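Local coordinates for ankyrin repeat-containing protein YAR1 (Saccharomyces cerevisiae, PDB 4BSZ) that is an ankyrin-repeat protein required for a normal rate of cell proliferation that binds unfolded protein, at residues 10-15 / 47-52; 39-44 / 77-82; 56-61 / 99-104. All blocks are in the same frame, centred on the assembly; numbering follows the deposited sequence.

Contact 1 (10-15 / 47-52); sequences LDQEDQ and KESESD
Gln12 and Gln15, in the first turn of helix 12-24, hold the backbone of Lys47 between them, one taking its C=O and the other its N-H. This ties the N-terminal helix of the ankyrin-repeat stack to the long loop that leads from helix 27-37 into helix 55-61. Along 10-15, Leu10 comes first: its backbone O is an anchor for Gln15, while its side chain turns to Ile18, Val38 and Leu42. Asp11 follows at the N-cap position; its backbone O accepts from Gln15 N at 3.0 Å. Gln12 is the first to cross. Its CG stands anti to the backbone N (chi1 -172°) and the chain bends at the next torsion, bringing the amide round to the loop. Gln12 NE2 donates to Lys47 O at 3.0 Å, and each partner lies close to the plane of the other, the amide of Gln12 and the carbonyl of Lys47. Ser49 flanks the same chain, its OG 3.7 Å from Gln12 CG; Asp16 adds weak hydrogen bonds to both Ser49 OG and Gln12 NE2. The side chain of Lys47 leads away to a salt bridge with Glu90, so it is the main chain of this residue that the helix grips. Further along the loop Ser51 OG donates to Glu48 OE1. Gln15 closes the walk with an amide used at both ends, which fixes its rotation. Gln15 NE2 donates back to Leu10 O at 3.0 Å, from above that carbonyl's plane, while Gln15 OE1 accepts from Lys47 N at 3.0 Å in a nearly straight bond, 172° at the hydrogen, with the N tilted 20° from the plane of the Gln15 carbonyl.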
loop_
_atom_site.group_PDB
_atom_site.type_symbol
_atom_site.label_atom_id
_atom_site.label_comp_id
_atom_site.label_asym_id
_atom_site.label_seq_id
_atom_site.Cartn_x
_atom_site.Cartn_y
_atom_site.Cartn_z
ATOM N N LEU B 10 6.196 -57.242 -34.242
ATOM C CA LEU B 10 4.884 -56.600 -34.249
ATOM C C LEU B 10 4.835 -55.341 -35.101
ATOM O O LEU B 10 5.498 -54.355 -34.787
ATOM C CB LEU B 10 4.490 -56.249 -32.821
ATOM C CG LEU B 10 3.017 -55.953 -32.594
ATOM C CD1 LEU B 10 2.173 -56.992 -33.291
ATOM C CD2 LEU B 10 2.744 -55.965 -31.106
ATOM N N ASP B 11 4.024 -55.366 -36.158
ATOM C CA ASP B 11 3.957 -54.247 -37.104
ATOM C C ASP B 11 3.088 -53.068 -36.644
ATOM O O ASP B 11 2.301 -53.185 -35.702
ATOM C CB ASP B 11 3.519 -54.719 -38.498
ATOM C CG ASP B 11 2.086 -55.196 -38.528
ATOM O OD1 ASP B 11 1.677 -55.910 -37.584
ATOM O OD2 ASP B 11 1.372 -54.855 -39.494
ATOM N N GLN B 12 3.241 -51.943 -37.342
ATOM C CA GLN B 12 2.620 -50.673 -36.970
ATOM C C GLN B 12 1.096 -50.738 -36.914
ATOM O O GLN B 12 0.481 -50.193 -36.001
ATOM C CB GLN B 12 3.056 -49.564 -37.937
ATOM C CG GLN B 12 2.624 -48.166 -37.523
ATOM C CD GLN B 12 3.271 -47.703 -36.220
ATOM O OE1 GLN B 12 4.480 -47.477 -36.159
ATOM N NE2 GLN B 12 2.463 -47.557 -35.176
ATOM N N GLU B 13 0.498 -51.411 -37.894
ATOM C CA GLU B 13 -0.956 -51.486 -38.008
ATOM C C GLU B 13 -1.585 -52.172 -36.796
ATOM O O GLU B 13 -2.677 -51.812 -36.350
ATOM C CB GLU B 13 -1.338 -52.213 -39.295
ATOM C CG GLU B 13 -2.799 -52.103 -39.673
ATOM C CD GLU B 13 -3.038 -52.468 -41.125
ATOM O OE1 GLU B 13 -2.058 -52.800 -41.829
ATOM O OE2 GLU B 13 -4.204 -52.418 -41.567
ATOM N N ASP B 14 -0.876 -53.157 -36.260
ATOM C CA ASP B 14 -1.363 -53.898 -35.108
ATOM C C ASP B 14 -0.987 -53.218 -33.801
ATOM O O ASP B 14 -1.654 -53.412 -32.788
ATOM C CB ASP B 14 -0.860 -55.341 -35.136
ATOM C CG ASP B 14 -1.556 -56.172 -36.192
ATOM O OD1 ASP B 14 -2.770 -55.954 -36.410
ATOM O OD2 ASP B 14 -0.895 -57.035 -36.806
ATOM N N GLN B 15 0.081 -52.424 -33.814
ATOM C CA GLN B 15 0.385 -51.576 -32.661
ATOM C C GLN B 15 -0.727 -50.547 -32.510
ATOM O O GLN B 15 -1.197 -50.295 -31.404
ATOM C CB GLN B 15 1.745 -50.891 -32.806
ATOM C CG GLN B 15 2.935 -51.807 -32.566
ATOM C CD GLN B 15 4.267 -51.097 -32.725
ATOM O OE1 GLN B 15 4.448 -49.977 -32.244
ATOM N NE2 GLN B 15 5.207 -51.743 -33.415
ATOM N N LYS B 47 3.650 -48.313 -29.941
ATOM C CA LYS B 47 3.639 -46.860 -29.951
ATOM C C LYS B 47 2.894 -46.370 -31.180
ATOM O O LYS B 47 2.965 -46.996 -32.234
ATOM C CB LYS B 47 5.073 -46.331 -29.907
ATOM C CG LYS B 47 5.816 -46.769 -28.647
ATOM C CD LYS B 47 7.269 -46.349 -28.638
ATOM C CE LYS B 47 7.919 -46.690 -27.298
ATOM N NZ LYS B 47 9.358 -46.286 -27.251
ATOM N N GLU B 48 2.159 -45.269 -31.038
ATOM C CA GLU B 48 1.381 -44.712 -32.148
ATOM C C GLU B 48 2.303 -44.296 -33.290
ATOM O O GLU B 48 3.509 -44.137 -33.095
ATOM C CB GLU B 48 0.522 -43.523 -31.691
ATOM C CG GLU B 48 -0.703 -43.249 -32.574
ATOM C CD GLU B 48 -1.597 -42.138 -32.034
ATOM O OE1 GLU B 48 -1.095 -41.287 -31.275
ATOM O OE2 GLU B 48 -2.804 -42.114 -32.364
ATOM N N SER B 49 1.729 -44.134 -34.479
ATOM C CA SER B 49 2.502 -43.846 -35.681
ATOM C C SER B 49 3.125 -42.452 -35.616
ATOM O O SER B 49 4.343 -42.291 -35.742
ATOM C CB SER B 49 1.603 -43.955 -36.917
ATOM O OG SER B 49 0.738 -45.076 -36.824
ATOM N N GLU B 50 2.275 -41.454 -35.403
ATOM C CA GLU B 50 2.690 -40.059 -35.467
ATOM C C GLU B 50 3.376 -39.597 -34.189
ATOM O O GLU B 50 4.444 -38.994 -34.235
ATOM C CB GLU B 50 1.483 -39.154 -35.743
ATOM C CG GLU B 50 0.601 -39.582 -36.912
ATOM C CD GLU B 50 1.069 -39.037 -38.250
ATOM O OE1 GLU B 50 2.273 -39.157 -38.563
ATOM O OE2 GLU B 50 0.226 -38.486 -38.991
ATOM N N SER B 51 2.757 -39.888 -33.050
ATOM C CA SER B 51 3.137 -39.252 -31.793
ATOM C C SER B 51 4.225 -39.958 -30.984
ATOM O O SER B 51 4.971 -39.296 -30.263
ATOM C CB SER B 51 1.898 -39.045 -30.923
ATOM O OG SER B 51 1.206 -40.268 -30.745
ATOM N N ASP B 52 4.303 -41.283 -31.116
ATOM C CA ASP B 52 5.175 -42.160 -30.311
ATOM C C ASP B 52 4.576 -42.430 -28.921
ATOM O O ASP B 52 5.229 -43.014 -28.048
ATOM C CB ASP B 52 6.624 -41.643 -30.219
ATOM C CG ASP B 52 7.651 -42.712 -30.547
ATOM O OD1 ASP B 52 7.357 -43.572 -31.404
ATOM O OD2 ASP B 52 8.751 -42.692 -29.949
#

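Contact 2 (39-44 / 77-82); sequences SPELLS and RANSAE
Ala78, at the end of helix 65-78, sets its methyl on the backbone and ring of Pro40: Ala78 CB is 4.0 Å from Pro40 CB and 3.9 Å from Pro40 O. Just beside this, Glu41 brings its CG to the helix end, 3.8 Å from Ala78 O. The CG of Glu41 is anti to the backbone N (chi1 -168°) and the chain runs out extended from there, so the methylene does the touching and the carboxylate is carried further on. Asn79 makes the other half of the contact. Its amide sits between Glu41 and Ser44, with Asn79 CG 4.1 Å from Glu41 O and 4.0 Å from Ser44 OG. The amide plane is turned 67° from the Glu41 carboxylate, and the two chains cross obliquely.

The next shell sets both backbones. Ser39 OG accepts from Glu41 N at 3.2 Å, an ST turn that starts the 3-10 segment, and Leu42 N follows with a bond to Ser39 O. Leu43 packs on Ile71, Thr74 and Val75 of helix 65-78. On the other side Asn79 is where the chain leaves that helix, and Ser80 N-caps the next one through its OG to Asp83 N. Ser80 is a known phosphorylation site, without phosphate here. No other chain of the assembly touches either segment. What results is a surface join within the ankyrin fold, a short 3-10 turn from the preceding inter-helix loop seated against the C-terminal end of the outer helix of the first annotated repeat.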
loop_
_atom_site.group_PDB
_atom_site.type_symbol
_atom_site.label_atom_id
_atom_site.label_comp_id
_atom_site.label_asym_id
_atom_site.label_seq_id
_atom_site.Cartn_x
_atom_site.Cartn_y
_atom_site.Cartn_z
ATOM N N SER B 39 2.536 -61.583 -27.194
ATOM C CA SER B 39 3.185 -61.704 -25.896
ATOM C C SER B 39 3.005 -60.427 -25.088
ATOM O O SER B 39 3.150 -59.323 -25.618
ATOM C CB SER B 39 4.674 -61.993 -26.051
ATOM O OG SER B 39 5.312 -61.974 -24.783
ATOM N N PRO B 40 2.701 -60.572 -23.790
ATOM C CA PRO B 40 2.546 -59.415 -22.904
ATOM C C PRO B 40 3.864 -58.663 -22.750
ATOM O O PRO B 40 3.869 -57.505 -22.333
ATOM C CB PRO B 40 2.145 -60.049 -21.569
ATOM C CG PRO B 40 1.655 -61.425 -21.913
ATOM C CD PRO B 40 2.485 -61.842 -23.080
ATOM N N GLU B 41 4.963 -59.328 -23.094
ATOM C CA GLU B 41 6.306 -58.757 -23.031
ATOM C C GLU B 41 6.461 -57.615 -24.031
ATOM O O GLU B 41 7.356 -56.771 -23.895
ATOM C CB GLU B 41 7.334 -59.853 -23.323
ATOM C CG GLU B 41 8.779 -59.493 -23.024
ATOM C CD GLU B 41 9.716 -60.671 -23.237
ATOM O OE1 GLU B 41 9.218 -61.811 -23.367
ATOM O OE2 GLU B 41 10.946 -60.457 -23.276
ATOM N N LEU B 42 5.567 -57.584 -25.019
ATOM C CA LEU B 42 5.654 -56.641 -26.135
ATOM C C LEU B 42 4.688 -55.464 -26.019
ATOM O O LEU B 42 4.708 -54.553 -26.850
ATOM C CB LEU B 42 5.433 -57.370 -27.471
ATOM C CG LEU B 42 6.671 -57.526 -28.363
ATOM C CD1 LEU B 42 7.693 -58.416 -27.689
ATOM C CD2 LEU B 42 6.310 -58.040 -29.753
ATOM N N LEU B 43 3.843 -55.486 -24.991
ATOM C CA LEU B 43 2.890 -54.405 -24.755
ATOM C C LEU B 43 3.610 -53.080 -24.562
ATOM O O LEU B 43 3.163 -52.043 -25.051
ATOM C CB LEU B 43 2.017 -54.709 -23.533
ATOM C CG LEU B 43 1.122 -53.574 -23.007
ATOM C CD1 LEU B 43 0.128 -53.096 -24.056
ATOM C CD2 LEU B 43 0.387 -53.979 -21.743
ATOM N N SER B 44 4.736 -53.120 -23.859
ATOM C CA SER B 44 5.506 -51.910 -23.578
ATOM C C SER B 44 6.199 -51.301 -24.806
ATOM O O SER B 44 6.861 -50.270 -24.695
ATOM C CB SER B 44 6.529 -52.171 -22.466
ATOM O OG SER B 44 7.401 -53.238 -22.800
ATOM N N ARG B 77 4.605 -57.373 -14.612
ATOM C CA ARG B 77 4.739 -58.823 -14.531
ATOM C C ARG B 77 5.648 -59.391 -15.621
ATOM O O ARG B 77 6.400 -60.333 -15.381
ATOM C CB ARG B 77 3.354 -59.472 -14.610
ATOM C CG ARG B 77 3.314 -60.930 -14.211
ATOM C CD ARG B 77 1.884 -61.389 -13.945
ATOM N NE ARG B 77 1.243 -60.594 -12.900
ATOM C CZ ARG B 77 0.295 -61.048 -12.082
ATOM N NH1 ARG B 77 -0.128 -62.302 -12.181
ATOM N NH2 ARG B 77 -0.227 -60.245 -11.160
ATOM N N ALA B 78 5.589 -58.796 -16.810
ATOM C CA ALA B 78 6.246 -59.349 -17.991
ATOM C C ALA B 78 7.614 -58.746 -18.319
ATOM O O ALA B 78 8.305 -59.225 -19.214
ATOM C CB ALA B 78 5.320 -59.238 -19.198
ATOM N N ASN B 79 8.008 -57.701 -17.606
ATOM C CA ASN B 79 9.272 -57.025 -17.902
ATOM C C ASN B 79 10.167 -56.826 -16.668
ATOM O O ASN B 79 9.756 -57.082 -15.533
ATOM C CB ASN B 79 9.021 -55.680 -18.608
ATOM C CG ASN B 79 8.378 -55.842 -19.989
ATOM O OD1 ASN B 79 7.260 -55.377 -20.231
ATOM N ND2 ASN B 79 9.092 -56.493 -20.901
ATOM N N SER B 80 11.398 -56.386 -16.902
ATOM C CA SER B 80 12.318 -56.114 -15.809
ATOM C C SER B 80 11.867 -54.852 -15.083
ATOM O O SER B 80 11.059 -54.087 -15.606
ATOM C CB SER B 80 13.751 -55.957 -16.327
ATOM O OG SER B 80 13.934 -54.718 -16.989
ATOM N N ALA B 81 12.383 -54.640 -13.877
ATOM C CA ALA B 81 12.005 -53.479 -13.082
ATOM C C ALA B 81 12.454 -52.183 -13.763
ATOM O O ALA B 81 11.786 -51.144 -13.672
ATOM C CB ALA B 81 12.593 -53.586 -11.683
ATOM N N GLU B 82 13.594 -52.260 -14.448
ATOM C CA GLU B 82 14.136 -51.132 -15.195
ATOM C C GLU B 82 13.246 -50.818 -16.387
ATOM O O GLU B 82 12.991 -49.657 -16.701
ATOM C CB GLU B 82 15.565 -51.440 -15.666
ATOM C CG GLU B 82 16.140 -50.458 -16.691
ATOM C CD GLU B 82 16.685 -49.176 -16.068
ATOM O OE1 GLU B 82 15.989 -48.562 -15.229
ATOM O OE2 GLU B 82 17.816 -48.776 -16.425
#

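Contact 3 (56-61 / 99-104); sequences LHMAAA and LHWASL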
loop_
_atom_site.group_PDB
_atom_site.type_symbol
_atom_site.label_atom_id
_atom_site.label_comp_id
_atom_site.label_asym_id
_atom_site.label_seq_id
_atom_site.Cartn_x
_atom_site.Cartn_y
_atom_site.Cartn_z
ATOM N N LEU B 56 -0.436 -46.658 -22.478
ATOM C CA LEU B 56 -0.593 -46.018 -21.186
ATOM C C LEU B 56 -1.091 -44.581 -21.379
ATOM O O LEU B 56 -2.011 -44.151 -20.697
ATOM C CB LEU B 56 0.730 -46.032 -20.417
ATOM C CG LEU B 56 0.649 -45.625 -18.945
ATOM C CD1 LEU B 56 -0.315 -46.541 -18.186
ATOM C CD2 LEU B 56 2.031 -45.646 -18.318
ATOM N N HIS B 57 -0.486 -43.853 -22.317
ATOM C CA HIS B 57 -0.941 -42.513 -22.672
ATOM C C HIS B 57 -2.444 -42.468 -22.940
ATOM O O HIS B 57 -3.175 -41.695 -22.328
ATOM C CB HIS B 57 -0.215 -42.010 -23.917
ATOM C CG HIS B 57 1.136 -41.426 -23.645
ATOM N ND1 HIS B 57 2.300 -42.156 -23.753
ATOM C CD2 HIS B 57 1.509 -40.171 -23.292
ATOM C CE1 HIS B 57 3.332 -41.378 -23.475
ATOM N NE2 HIS B 57 2.877 -40.170 -23.190
ATOM N N MET B 58 -2.899 -43.304 -23.858
ATOM C CA MET B 58 -4.288 -43.269 -24.293
ATOM C C MET B 58 -5.270 -43.546 -23.156
ATOM O O MET B 58 -6.216 -42.789 -22.943
ATOM C CB MET B 58 -4.491 -44.273 -25.423
ATOM C CG MET B 58 -3.494 -44.111 -26.551
ATOM S SD MET B 58 -3.865 -42.661 -27.551
ATOM C CE MET B 58 -2.251 -42.260 -28.221
ATOM N N ALA B 59 -5.038 -44.631 -22.428
ATOM C CA ALA B 59 -5.909 -44.998 -21.319
ATOM C C ALA B 59 -5.873 -43.941 -20.214
ATOM O O ALA B 59 -6.884 -43.687 -19.550
ATOM C CB ALA B 59 -5.525 -46.371 -20.767
ATOM N N ALA B 60 -4.710 -43.319 -20.028
ATOM C CA ALA B 60 -4.531 -42.359 -18.949
ATOM C C ALA B 60 -5.266 -41.054 -19.233
ATOM O O ALA B 60 -5.886 -40.464 -18.344
ATOM C CB ALA B 60 -3.056 -42.104 -18.708
ATOM N N ALA B 61 -5.192 -40.611 -20.482
ATOM C CA ALA B 61 -5.822 -39.373 -20.901
ATOM C C ALA B 61 -7.342 -39.492 -20.812
ATOM O O ALA B 61 -8.050 -38.500 -20.616
ATOM C CB ALA B 61 -5.391 -39.046 -22.307
ATOM N N LEU B 99 1.407 -39.317 -17.553
ATOM C CA LEU B 99 1.046 -38.494 -16.421
ATOM C C LEU B 99 0.661 -37.096 -16.875
ATOM O O LEU B 99 -0.348 -36.548 -16.413
ATOM C CB LEU B 99 2.210 -38.426 -15.443
ATOM C CG LEU B 99 1.940 -37.747 -14.105
ATOM C CD1 LEU B 99 0.612 -38.211 -13.519
ATOM C CD2 LEU B 99 3.083 -38.047 -13.158
ATOM N N HIS B 100 1.461 -36.522 -17.779
ATOM C CA HIS B 100 1.179 -35.199 -18.345
ATOM C C HIS B 100 -0.239 -35.131 -18.884
ATOM O O HIS B 100 -0.973 -34.194 -18.595
ATOM C CB HIS B 100 2.141 -34.874 -19.488
ATOM C CG HIS B 100 3.443 -34.291 -19.044
ATOM N ND1 HIS B 100 4.534 -35.069 -18.712
ATOM C CD2 HIS B 100 3.839 -33.005 -18.896
ATOM C CE1 HIS B 100 5.540 -34.287 -18.369
ATOM N NE2 HIS B 100 5.144 -33.029 -18.470
ATOM N N TRP B 101 -0.617 -36.126 -19.676
ATOM C CA TRP B 101 -1.937 -36.151 -20.286
ATOM C C TRP B 101 -3.049 -36.336 -19.260
ATOM O O TRP B 101 -4.108 -35.703 -19.347
ATOM C CB TRP B 101 -2.003 -37.269 -21.312
ATOM C CG TRP B 101 -1.303 -36.947 -22.580
ATOM C CD1 TRP B 101 -0.370 -35.966 -22.783
ATOM C CD2 TRP B 101 -1.483 -37.601 -23.843
ATOM N NE1 TRP B 101 0.040 -35.974 -24.099
ATOM C CE2 TRP B 101 -0.629 -36.972 -24.767
ATOM C CE3 TRP B 101 -2.288 -38.660 -24.277
ATOM C CZ2 TRP B 101 -0.559 -37.362 -26.097
ATOM C CZ3 TRP B 101 -2.213 -39.050 -25.597
ATOM C CH2 TRP B 101 -1.359 -38.401 -26.492
ATOM N N ALA B 102 -2.806 -37.223 -18.298
ATOM C CA ALA B 102 -3.763 -37.467 -17.225
ATOM C C ALA B 102 -3.980 -36.190 -16.410
ATOM O O ALA B 102 -5.087 -35.921 -15.947
ATOM C CB ALA B 102 -3.294 -38.610 -16.334
ATOM N N SER B 103 -2.923 -35.396 -16.251
ATOM C CA SER B 103 -3.021 -34.168 -15.464
ATOM C C SER B 103 -3.738 -33.077 -16.239
ATOM O O SER B 103 -4.557 -32.361 -15.685
ATOM C CB SER B 103 -1.644 -33.697 -15.030
ATOM O OG SER B 103 -0.939 -34.776 -14.448
ATOM N N LEU B 104 -3.433 -32.965 -17.527
ATOM C CA LEU B 104 -4.140 -32.045 -18.402
ATOM C C LEU B 104 -5.649 -32.324 -18.390
ATOM O O LEU B 104 -6.468 -31.407 -18.332
ATOM C CB LEU B 104 -3.585 -32.131 -19.825
ATOM C CG LEU B 104 -4.315 -31.238 -20.831
ATOM C CD1 LEU B 104 -3.355 -30.363 -21.625
ATOM C CD2 LEU B 104 -5.167 -32.073 -21.762
#
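His57 turns the edge of its imidazole onto the face of the Trp101 indole, a T-shaped pair whose ring planes stand 70° apart. The centroids of the imidazole and the six-membered indole ring are 5.1 Å apart, and His57 CD2 is the atom that meets the face, lying over its centre 4.0 Å from Trp101 CD2. The CG of Trp101 is anti to its carbonyl carbon (chi1 -76°), and from there the indole reaches across to helix 55-61. Two further groups come to it obliquely: Ala61 CB lies 3.7 Å from CE3 of Trp101, and Met58, running side by side with the tryptophan, brings CE to 4.1 Å from its CZ3. Away from the indole the helices meet through small residues, Ala60 CB lying 4.2 Å from Ala102 CB. The short side chains suit the 8.0 Å between the axes of the two segments, which run at 15° to each other.

Polar partners outside the pair fix the rings. His57 ND1 accepts from Thr54 N and its NE2 donates to Asn96 O, the bonding of the T-x-L-H signature of ankyrin repeats, which links one repeat to the loop of the next. His100 does much the same, with ND1 bonded to Thr97 OG1 and NE2 to His130 O. Trp101 NE1 is hydrogen-bonded to an acidic side chain of the chain of another protein, and apolar side chains of that chain pack on Met58, Ala61 and the indole. Behind this inner layer, Leu56 and Ala59 rest on helix 65-78, Ala60 and Ala102 meet Val110 of helix 108-117, and Leu99 and Ser103 touch Ala132 of helix 132-138.

The three contacts follow the ankyrin stack from its N-terminal end to its middle. Contacts 1 and 2 have centres about 17 Å apart and interleave along the chain; they touch where Leu10 CB lies 4.0 Å from Leu42 CD2. Contact 3, centred about 18 Å from contact 1, meets it through Met58 CE, which approaches Glu48 OE1. Contacts 2 and 3 are separate, about 7 Å between nearest atoms and about 20 Å between centres, although helices 55-61 and 65-78 follow each other in sequence. The partner protein chain reaches contact 1, near Glu48 and Ser51, and the Trp101 side of contact 3, but not contact 2.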